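Local coordinates for protein gene product PA4716 (Pseudomonas aeruginosa, PDB 1U0K) that belongs to the PhzF family and is of unproven function, probably an isomerase such as an epimerase, whose substrate has yet to be established, at residues D11-R16 with S256-Q261; F118-D123 with G272-L277; T19-A24 with V216-T221. All blocks are in the same frame, centred on the assembly; numbering follows the deposited sequence.

Contact 1: residues D11-R16 with S256-Q261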
loop_
_atom_site.group_PDB
_atom_site.type_symbol
_atom_site.label_atom_id
_atom_site.label_comp_id
_atom_site.label_asym_id
_atom_site.label_seq_id
_atom_site.Cartn_x
_atom_site.Cartn_y
_atom_site.Cartn_z
ATOM N N ASP A 11 -0.984 11.929 -9.112
ATOM C CA ASP A 11 -1.341 12.461 -7.802
ATOM C C ASP A 11 -2.525 13.395 -7.929
ATOM O O ASP A 11 -2.532 14.273 -8.786
ATOM C CB ASP A 11 -0.179 13.234 -7.210
ATOM C CG ASP A 11 0.933 12.343 -6.770
ATOM O OD1 ASP A 11 0.660 11.200 -6.327
ATOM O OD2 ASP A 11 2.117 12.704 -6.838
ATOM N N VAL A 12 -3.508 13.211 -7.055
ATOM C CA VAL A 12 -4.721 14.024 -7.052
ATOM C C VAL A 12 -4.745 14.890 -5.786
ATOM O O VAL A 12 -4.308 14.452 -4.711
ATOM C CB VAL A 12 -5.975 13.133 -7.112
ATOM C CG1 VAL A 12 -7.252 13.989 -7.199
ATOM C CG2 VAL A 12 -5.900 12.159 -8.296
ATOM N N PHE A 13 -5.269 16.106 -5.928
ATOM C CA PHE A 13 -5.169 17.156 -4.901
ATOM C C PHE A 13 -3.701 17.511 -4.658
ATOM O O PHE A 13 -3.231 17.585 -3.514
ATOM C CB PHE A 13 -5.876 16.755 -3.607
ATOM C CG PHE A 13 -7.329 16.380 -3.794
ATOM C CD1 PHE A 13 -7.776 15.104 -3.481
ATOM C CD2 PHE A 13 -8.246 17.303 -4.267
ATOM C CE1 PHE A 13 -9.100 14.751 -3.635
ATOM C CE2 PHE A 13 -9.586 16.955 -4.427
ATOM C CZ PHE A 13 -10.011 15.682 -4.110
ATOM N N ALA A 14 -2.998 17.755 -5.760
ATOM C CA ALA A 14 -1.547 17.895 -5.787
ATOM C C ALA A 14 -1.158 18.987 -6.773
ATOM O O ALA A 14 -1.406 18.875 -7.973
ATOM C CB ALA A 14 -0.900 16.552 -6.187
ATOM N N GLU A 15 -0.551 20.060 -6.269
ATOM C CA GLU A 15 -0.059 21.119 -7.136
ATOM C C GLU A 15 1.368 20.855 -7.606
ATOM O O GLU A 15 1.823 21.488 -8.552
ATOM C CB GLU A 15 -0.177 22.481 -6.448
ATOM C CG GLU A 15 -1.616 22.787 -6.063
ATOM C CD GLU A 15 -1.891 24.230 -5.694
ATOM O OE1 GLU A 15 -2.706 24.444 -4.760
ATOM O OE2 GLU A 15 -1.336 25.146 -6.338
ATOM N N ARG A 16 2.058 19.924 -6.945
ATOM C CA ARG A 16 3.363 19.433 -7.386
ATOM C C ARG A 16 3.399 17.905 -7.333
ATOM O O ARG A 16 2.665 17.298 -6.570
ATOM C CB ARG A 16 4.466 19.963 -6.474
ATOM C CG ARG A 16 4.707 21.449 -6.571
ATOM C CD ARG A 16 5.901 21.904 -5.756
ATOM N NE ARG A 16 5.831 21.404 -4.387
ATOM C CZ ARG A 16 5.157 21.986 -3.399
ATOM N NH1 ARG A 16 4.485 23.114 -3.597
ATOM N NH2 ARG A 16 5.162 21.436 -2.192
ATOM N N SER A 256 -3.039 18.287 1.980
ATOM C CA SER A 256 -3.713 18.417 0.696
ATOM C C SER A 256 -4.920 19.326 0.842
ATOM O O SER A 256 -5.506 19.431 1.922
ATOM C CB SER A 256 -4.173 17.050 0.188
ATOM O OG SER A 256 -3.099 16.123 0.170
ATOM N N ARG A 257 -5.285 19.964 -0.262
ATOM C CA ARG A 257 -6.415 20.879 -0.315
ATOM C C ARG A 257 -7.435 20.362 -1.313
ATOM O O ARG A 257 -7.097 20.052 -2.457
ATOM C CB ARG A 257 -5.946 22.268 -0.729
ATOM C CG ARG A 257 -4.986 22.903 0.251
ATOM C CD ARG A 257 -4.507 24.281 -0.162
ATOM N NE ARG A 257 -3.466 24.216 -1.189
ATOM C CZ ARG A 257 -2.195 23.867 -0.976
ATOM N NH1 ARG A 257 -1.764 23.540 0.242
ATOM N NH2 ARG A 257 -1.339 23.840 -1.993
ATOM N N LEU A 258 -8.677 20.254 -0.862
ATOM C CA LEU A 258 -9.778 19.774 -1.675
ATOM C C LEU A 258 -10.740 20.947 -1.835
ATOM O O LEU A 258 -11.255 21.468 -0.842
ATOM C CB LEU A 258 -10.482 18.599 -0.991
ATOM C CG LEU A 258 -9.652 17.352 -0.646
ATOM C CD1 LEU A 258 -8.885 17.499 0.670
ATOM C CD2 LEU A 258 -10.538 16.119 -0.583
ATOM N N ASP A 259 -10.953 21.385 -3.069
ATOM C CA ASP A 259 -11.868 22.488 -3.359
ATOM C C ASP A 259 -13.291 21.966 -3.401
ATOM O O ASP A 259 -13.569 20.963 -4.043
ATOM C CB ASP A 259 -11.516 23.151 -4.696
ATOM C CG ASP A 259 -10.130 23.754 -4.698
ATOM O OD1 ASP A 259 -9.652 24.148 -3.613
ATOM O OD2 ASP A 259 -9.429 23.877 -5.726
ATOM N N VAL A 260 -14.196 22.649 -2.706
ATOM C CA VAL A 260 -15.587 22.220 -2.634
ATOM C C VAL A 260 -16.529 23.410 -2.778
ATOM O O VAL A 260 -16.146 24.541 -2.523
ATOM C CB VAL A 260 -15.886 21.475 -1.315
ATOM C CG1 VAL A 260 -15.121 20.154 -1.264
ATOM C CG2 VAL A 260 -15.544 22.335 -0.089
ATOM N N GLN A 261 -17.754 23.130 -3.203
ATOM C CA GLN A 261 -18.802 24.147 -3.281
ATOM C C GLN A 261 -20.174 23.497 -3.356
ATOM O O GLN A 261 -20.346 22.457 -3.990
ATOM C CB GLN A 261 -18.583 25.060 -4.489
ATOM C CG GLN A 261 -18.702 24.350 -5.823
ATOM C CD GLN A 261 -18.237 25.202 -6.976
ATOM O OE1 GLN A 261 -18.965 26.086 -7.433
ATOM N NE2 GLN A 261 -17.024 24.936 -7.465
HETATM O O HOH W 1 -3.129 20.117 -2.304
#

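Contact 2: residues F118-D123 with G272-L277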
loop_
_atom_site.group_PDB
_atom_site.type_symbol
_atom_site.label_atom_id
_atom_site.label_comp_id
_atom_site.label_asym_id
_atom_site.label_seq_id
_atom_site.Cartn_x
_atom_site.Cartn_y
_atom_site.Cartn_z
ATOM N N PHE A 118 -2.916 19.552 -14.362
ATOM C CA PHE A 118 -4.318 19.808 -14.657
ATOM C C PHE A 118 -5.064 20.241 -13.406
ATOM O O PHE A 118 -4.600 20.048 -12.288
ATOM C CB PHE A 118 -4.987 18.539 -15.226
ATOM C CG PHE A 118 -4.355 18.051 -16.499
ATOM C CD1 PHE A 118 -3.241 17.222 -16.464
ATOM C CD2 PHE A 118 -4.841 18.459 -17.732
ATOM C CE1 PHE A 118 -2.624 16.815 -17.642
ATOM C CE2 PHE A 118 -4.241 18.046 -18.906
ATOM C CZ PHE A 118 -3.130 17.217 -18.862
ATOM N N TYR A 119 -6.209 20.869 -13.619
ATOM C CA TYR A 119 -7.209 21.057 -12.584
ATOM C C TYR A 119 -8.458 20.352 -13.070
ATOM O O TYR A 119 -8.906 20.583 -14.188
ATOM C CB TYR A 119 -7.514 22.543 -12.341
ATOM C CG TYR A 119 -8.393 22.747 -11.135
ATOM C CD1 TYR A 119 -7.846 22.831 -9.868
ATOM C CD2 TYR A 119 -9.772 22.820 -11.263
ATOM C CE1 TYR A 119 -8.652 22.999 -8.754
ATOM C CE2 TYR A 119 -10.589 22.977 -10.158
ATOM C CZ TYR A 119 -10.023 23.065 -8.908
ATOM O OH TYR A 119 -10.846 23.225 -7.820
ATOM N N ALA A 120 -9.023 19.500 -12.225
ATOM C CA ALA A 120 -10.217 18.753 -12.557
ATOM C C ALA A 120 -11.295 18.960 -11.502
ATOM O O ALA A 120 -11.002 19.121 -10.319
ATOM C CB ALA A 120 -9.888 17.279 -12.697
ATOM N N GLU A 121 -12.547 18.941 -11.945
ATOM C CA GLU A 121 -13.691 19.127 -11.067
ATOM C C GLU A 121 -14.822 18.197 -11.458
ATOM O O GLU A 121 -15.005 17.883 -12.629
ATOM C CB GLU A 121 -14.154 20.573 -11.181
ATOM C CG GLU A 121 -15.302 20.978 -10.289
ATOM C CD GLU A 121 -15.701 22.409 -10.578
ATOM O OE1 GLU A 121 -14.954 23.324 -10.177
ATOM O OE2 GLU A 121 -16.738 22.618 -11.242
HETATM N N MSE A 122 -15.589 17.763 -10.468
HETATM C CA MSE A 122 -16.711 16.876 -10.696
HETATM C C MSE A 122 -17.961 17.404 -10.005
HETATM O O MSE A 122 -17.864 18.093 -8.992
HETATM C CB MSE A 122 -16.390 15.482 -10.178
HETATM C CG MSE A 122 -16.275 15.384 -8.667
HETATM SE SE MSE A 122 -15.431 13.723 -8.132
HETATM C CE MSE A 122 -16.827 12.663 -8.260
ATOM N N ASP A 123 -19.117 17.072 -10.575
ATOM C CA ASP A 123 -20.422 17.345 -9.980
ATOM C C ASP A 123 -20.945 16.065 -9.338
ATOM O O ASP A 123 -21.299 15.106 -10.022
ATOM C CB ASP A 123 -21.391 17.846 -11.057
ATOM C CG ASP A 123 -22.740 18.286 -10.491
ATOM O OD1 ASP A 123 -22.884 18.417 -9.253
ATOM O OD2 ASP A 123 -23.720 18.531 -11.227
ATOM N N GLY A 272 -9.771 19.680 -7.697
ATOM C CA GLY A 272 -8.399 19.730 -7.259
ATOM C C GLY A 272 -7.416 19.641 -8.410
ATOM O O GLY A 272 -7.780 19.276 -9.529
ATOM N N HIS A 273 -6.166 19.981 -8.116
ATOM C CA HIS A 273 -5.075 19.839 -9.060
ATOM C C HIS A 273 -4.632 18.377 -9.180
ATOM O O HIS A 273 -4.721 17.604 -8.222
ATOM C CB HIS A 273 -3.902 20.738 -8.659
ATOM C CG HIS A 273 -4.205 22.200 -8.778
ATOM N ND1 HIS A 273 -4.100 22.886 -9.968
ATOM C CD2 HIS A 273 -4.621 23.103 -7.859
ATOM C CE1 HIS A 273 -4.443 24.150 -9.778
ATOM N NE2 HIS A 273 -4.754 24.309 -8.505
ATOM N N VAL A 274 -4.168 18.016 -10.368
ATOM C CA VAL A 274 -3.726 16.665 -10.674
ATOM C C VAL A 274 -2.405 16.715 -11.425
ATOM O O VAL A 274 -2.249 17.490 -12.356
ATOM C CB VAL A 274 -4.768 15.916 -11.534
ATOM C CG1 VAL A 274 -4.289 14.498 -11.828
ATOM C CG2 VAL A 274 -6.139 15.909 -10.845
ATOM N N GLN A 275 -1.458 15.885 -10.998
ATOM C CA GLN A 275 -0.180 15.731 -11.671
ATOM C C GLN A 275 -0.041 14.321 -12.217
ATOM O O GLN A 275 -0.465 13.370 -11.579
ATOM C CB GLN A 275 0.964 15.976 -10.687
ATOM C CG GLN A 275 0.865 17.286 -9.934
ATOM C CD GLN A 275 0.804 18.506 -10.844
ATOM O OE1 GLN A 275 1.574 18.625 -11.798
ATOM N NE2 GLN A 275 -0.113 19.410 -10.548
ATOM N N LEU A 276 0.594 14.195 -13.376
ATOM C CA LEU A 276 0.893 12.900 -13.978
ATOM C C LEU A 276 2.367 12.573 -13.721
ATOM O O LEU A 276 3.248 13.361 -14.054
ATOM C CB LEU A 276 0.602 12.932 -15.472
ATOM C CG LEU A 276 -0.836 12.705 -15.933
ATOM C CD1 LEU A 276 -1.761 13.776 -15.400
ATOM C CD2 LEU A 276 -0.878 12.670 -17.452
ATOM N N LEU A 277 2.625 11.427 -13.110
ATOM C CA LEU A 277 3.979 11.067 -12.667
ATOM C C LEU A 277 4.692 10.027 -13.522
ATOM O O LEU A 277 5.907 10.123 -13.696
ATOM C CB LEU A 277 3.937 10.559 -11.227
ATOM C CG LEU A 277 3.998 11.617 -10.127
ATOM C CD1 LEU A 277 2.851 12.604 -10.152
ATOM C CD2 LEU A 277 4.075 10.911 -8.781
#

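Contact 3: residues T19-A24 with V216-T221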
loop_
_atom_site.group_PDB
_atom_site.type_symbol
_atom_site.label_atom_id
_atom_site.label_comp_id
_atom_site.label_asym_id
_atom_site.label_seq_id
_atom_site.Cartn_x
_atom_site.Cartn_y
_atom_site.Cartn_z
ATOM N N THR A 19 3.131 14.722 -4.078
ATOM C CA THR A 19 2.290 15.226 -2.998
ATOM C C THR A 19 0.860 14.746 -3.240
ATOM O O THR A 19 0.579 14.113 -4.251
ATOM C CB THR A 19 2.315 16.774 -2.937
ATOM O OG1 THR A 19 1.710 17.332 -4.114
ATOM C CG2 THR A 19 3.731 17.318 -2.949
ATOM N N GLY A 20 -0.048 15.063 -2.325
ATOM C CA GLY A 20 -1.438 14.698 -2.502
ATOM C C GLY A 20 -1.652 13.198 -2.471
ATOM O O GLY A 20 -0.871 12.449 -1.886
ATOM N N ASN A 21 -2.718 12.747 -3.121
ATOM C CA ASN A 21 -3.128 11.355 -3.058
ATOM C C ASN A 21 -2.763 10.575 -4.326
ATOM O O ASN A 21 -3.281 10.871 -5.386
ATOM C CB ASN A 21 -4.643 11.270 -2.820
ATOM C CG ASN A 21 -5.053 9.993 -2.132
ATOM O OD1 ASN A 21 -4.266 9.047 -2.032
ATOM N ND2 ASN A 21 -6.286 9.958 -1.613
ATOM N N GLY A 22 -1.909 9.564 -4.201
ATOM C CA GLY A 22 -1.510 8.761 -5.336
ATOM C C GLY A 22 -2.641 7.891 -5.835
ATOM O O GLY A 22 -3.467 7.397 -5.063
ATOM N N LEU A 23 -2.659 7.696 -7.146
ATOM C CA LEU A 23 -3.717 6.970 -7.845
ATOM C C LEU A 23 -3.149 6.278 -9.062
ATOM O O LEU A 23 -2.386 6.897 -9.812
ATOM C CB LEU A 23 -4.758 7.974 -8.327
ATOM C CG LEU A 23 -5.887 7.484 -9.228
ATOM C CD1 LEU A 23 -6.884 6.672 -8.431
ATOM C CD2 LEU A 23 -6.563 8.669 -9.900
ATOM N N ALA A 24 -3.554 5.029 -9.309
ATOM C CA ALA A 24 -3.279 4.368 -10.580
ATOM C C ALA A 24 -4.520 4.393 -11.465
ATOM O O ALA A 24 -5.628 4.134 -10.997
ATOM C CB ALA A 24 -2.821 2.952 -10.385
ATOM N N VAL A 216 -4.578 1.893 7.440
ATOM C CA VAL A 216 -4.048 2.783 6.414
ATOM C C VAL A 216 -4.946 4.015 6.339
ATOM O O VAL A 216 -6.149 3.904 6.133
ATOM C CB VAL A 216 -3.982 2.093 5.034
ATOM C CG1 VAL A 216 -3.331 3.008 4.000
ATOM C CG2 VAL A 216 -3.214 0.779 5.124
ATOM N N GLU A 217 -4.358 5.190 6.524
ATOM C CA GLU A 217 -5.105 6.437 6.493
ATOM C C GLU A 217 -5.110 6.966 5.071
ATOM O O GLU A 217 -4.087 6.937 4.394
ATOM C CB GLU A 217 -4.473 7.460 7.446
ATOM C CG GLU A 217 -5.339 8.686 7.692
ATOM C CD GLU A 217 -4.683 9.716 8.595
ATOM O OE1 GLU A 217 -3.680 9.370 9.256
ATOM O OE2 GLU A 217 -5.172 10.869 8.634
ATOM N N ASP A 218 -6.265 7.449 4.616
ATOM C CA ASP A 218 -6.387 8.009 3.276
ATOM C C ASP A 218 -5.912 9.454 3.321
ATOM O O ASP A 218 -6.251 10.182 4.246
ATOM C CB ASP A 218 -7.847 7.928 2.809
ATOM C CG ASP A 218 -8.018 8.130 1.301
ATOM O OD1 ASP A 218 -7.064 7.924 0.515
ATOM O OD2 ASP A 218 -9.117 8.477 0.810
ATOM N N VAL A 219 -5.133 9.852 2.323
ATOM C CA VAL A 219 -4.563 11.199 2.241
ATOM C C VAL A 219 -5.650 12.260 2.010
ATOM O O VAL A 219 -5.654 13.299 2.661
ATOM C CB VAL A 219 -3.507 11.285 1.111
ATOM C CG1 VAL A 219 -3.021 12.716 0.909
ATOM C CG2 VAL A 219 -2.325 10.339 1.397
ATOM N N ALA A 220 -6.557 12.000 1.070
ATOM C CA ALA A 220 -7.547 12.993 0.657
ATOM C C ALA A 220 -8.709 12.305 -0.053
ATOM O O ALA A 220 -8.539 11.798 -1.158
ATOM C CB ALA A 220 -6.905 14.030 -0.251
ATOM N N THR A 221 -9.885 12.320 0.577
ATOM C CA THR A 221 -11.005 11.465 0.202
ATOM C C THR A 221 -12.086 12.262 -0.528
ATOM O O THR A 221 -12.912 12.922 0.100
ATOM C CB THR A 221 -11.584 10.814 1.476
ATOM O OG1 THR A 221 -10.525 10.199 2.230
ATOM C CG2 THR A 221 -12.525 9.670 1.160
HETATM O O HOH W 2 -4.387 7.707 0.306
#

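Contact 1: residues D11-R16 with S256-Q261
F13 and S256 mark where the two backbones come nearest, their CA atoms 5.9 Å apart. Strand 6-12 has just ended there: F13 takes a positive phi of 62°, and the chain turns off as a loop beside the first residues of strand 256-262. A water spans the gap between the main chains, donating to F13 O at 2.8 Å and accepting from R257 N at 3.0 Å. S256 CB lies against the same carbonyl oxygen and F13 CB, while its OG bonds to R254 O.

F13 gives the largest share of the buried surface, mainly through its ring. The first torsion (chi1 -56°) sets CG beside its own backbone N and anti to the carbonyl carbon, on the side of strand 256-262. The ring lies face-on to L258, whose CG sits 3.7 Å from the ring centroid, practically on the ring normal, in a CH-pi contact. CD2 of L258 reaches toward the far end of the same face, 3.6 Å from F13 CZ, and V12 CG1 covers the opposite face nearer the rim. L258 in turn lies on A225 of helix 222-234, so the contact joins the end of strand 6-12 to a helix-backed strand in what the family suggests is the two-lobed fold of the diaminopimelate epimerase clan. The F13 side chain is about 9 Å from that of E48, the predicted active-site residue.

Farther out, at the exposed margin, E15 and R257 form a salt bridge in which R257 NH2 donates to E15 OE1 at 3.1 Å. The bond is nearly straight at the hydrogen and lies in the guanidinium plane, yet it reaches the oxygen from above the carboxylate; the two flat groups stand 74° apart. The E15 side chain also rests on H273 of strand 267-282.

Contact 2: residues F118-D123 with G272-L277
F118 and A120 pair with V274 and G272 as the hydrogen-bonded positions of an antiparallel strand pair, and Y119 faces H273 at the non-hydrogen-bonded position between them. F118 N reaches V274 O at 3.0 Å and V274 N returns to F118 O at 2.8 Å; A120 and G272 are joined by two further bonds of their own. H273 CA adds a CA-H...O contact to F118 O at 3.3 Å.

Packing is closest around G272. The first torsion of Y119 (chi1 -171°) sets CG anti to the backbone N, on the G272 side. CD1 of the ring comes within 3.5 Å of G272 C, and G272 O sits over one face toward the rim. The same CD1 points into the centre of the H273 imidazole, making a T-shaped stack with centroids 4.9 Å apart and planes at 75°. These two rings share the partly exposed side of the sheet, where Y119 OH bonds to D259 OD2.

The other side, carrying F118, A120 and V274, looks onto helix 78-90, with F118 against H88 and V274 against A84. The axes of the two short segments run at 131°, well away from the 180° of a flat antiparallel pair and consistent with the curled sheet wrapped on a helix that is found in the diaminopimelate epimerase fold.

Direct side-chain contacts between the strands are longer on this side. A120 CB and V274 CG2 remain 4.4 Å apart, and the F118 ring meets L276 obliquely, CE1 to CD1 at 3.9 Å. L276, partly exposed, also packs against L283 of the second subunit.

Contact 3: residues T19-A24 with V216-T221
N21, at the start of strand 21-26, faces V219 in the loop that precedes helix 222-234, their CA atoms 5.5 Å apart. In the PhzF fold, related to diaminopimelate epimerase, this joins the start of a strand to the loop leading into a helix, beside the predicted active site: the side chains of D218 and E48 are about 5 Å apart.

The N21 amide does the joining. Anti to the backbone N (chi1 -154°), its CG is carried toward the 216-221 loop, where ND2 donates twice, to A220 O at 2.9 Å and to D218 OD1 at 3.0 Å. The A220 oxygen lies in the N21 amide plane, although ND2 lies above the plane of the A220 carbonyl; D218 OD1 is also met from above, with amide and carboxylate planes 59° apart. On the other branch, OD1 takes a bond from a water that donates to D218 OD1 as well and accepts from V219 N, so this water links the asparagine, the carboxylate and the loop backbone.

V219 supplies the apolar part. Its CB backs the N21 amide, 3.8 Å from CG, while CG1 packs on G20 O at 3.5 Å, a carbonyl that accepts a hydrogen bond from R254 NE. The second carboxylate oxygen of D218 is held within the loop, where T221 OG1 donates to OD2 on its anti side at 2.6 Å.

How the contacts relate
From the N terminus, strand 6-12 runs into residues 11-16 and turns back as strand 21-26, its antiparallel neighbour, so contacts 1 and 3 start side by side, with V12 O bonded to N21 N. Contact 3 closes its loop first, at 216-221; contact 1 closes a larger one around it at strand 256-262. Contact 2 opens at 118-123, within both loops, but closes beyond them at 272-277, and so crosses each. Strand 267-282 also pairs with strand 6-12, where Q275 O meets D11 N. Contact 1 ties the end of strand 6-12 to strand 256-262, contact 2 strand 117-129 to strand 267-282, and contact 3 strand 21-26 to the loop before helix 222-234.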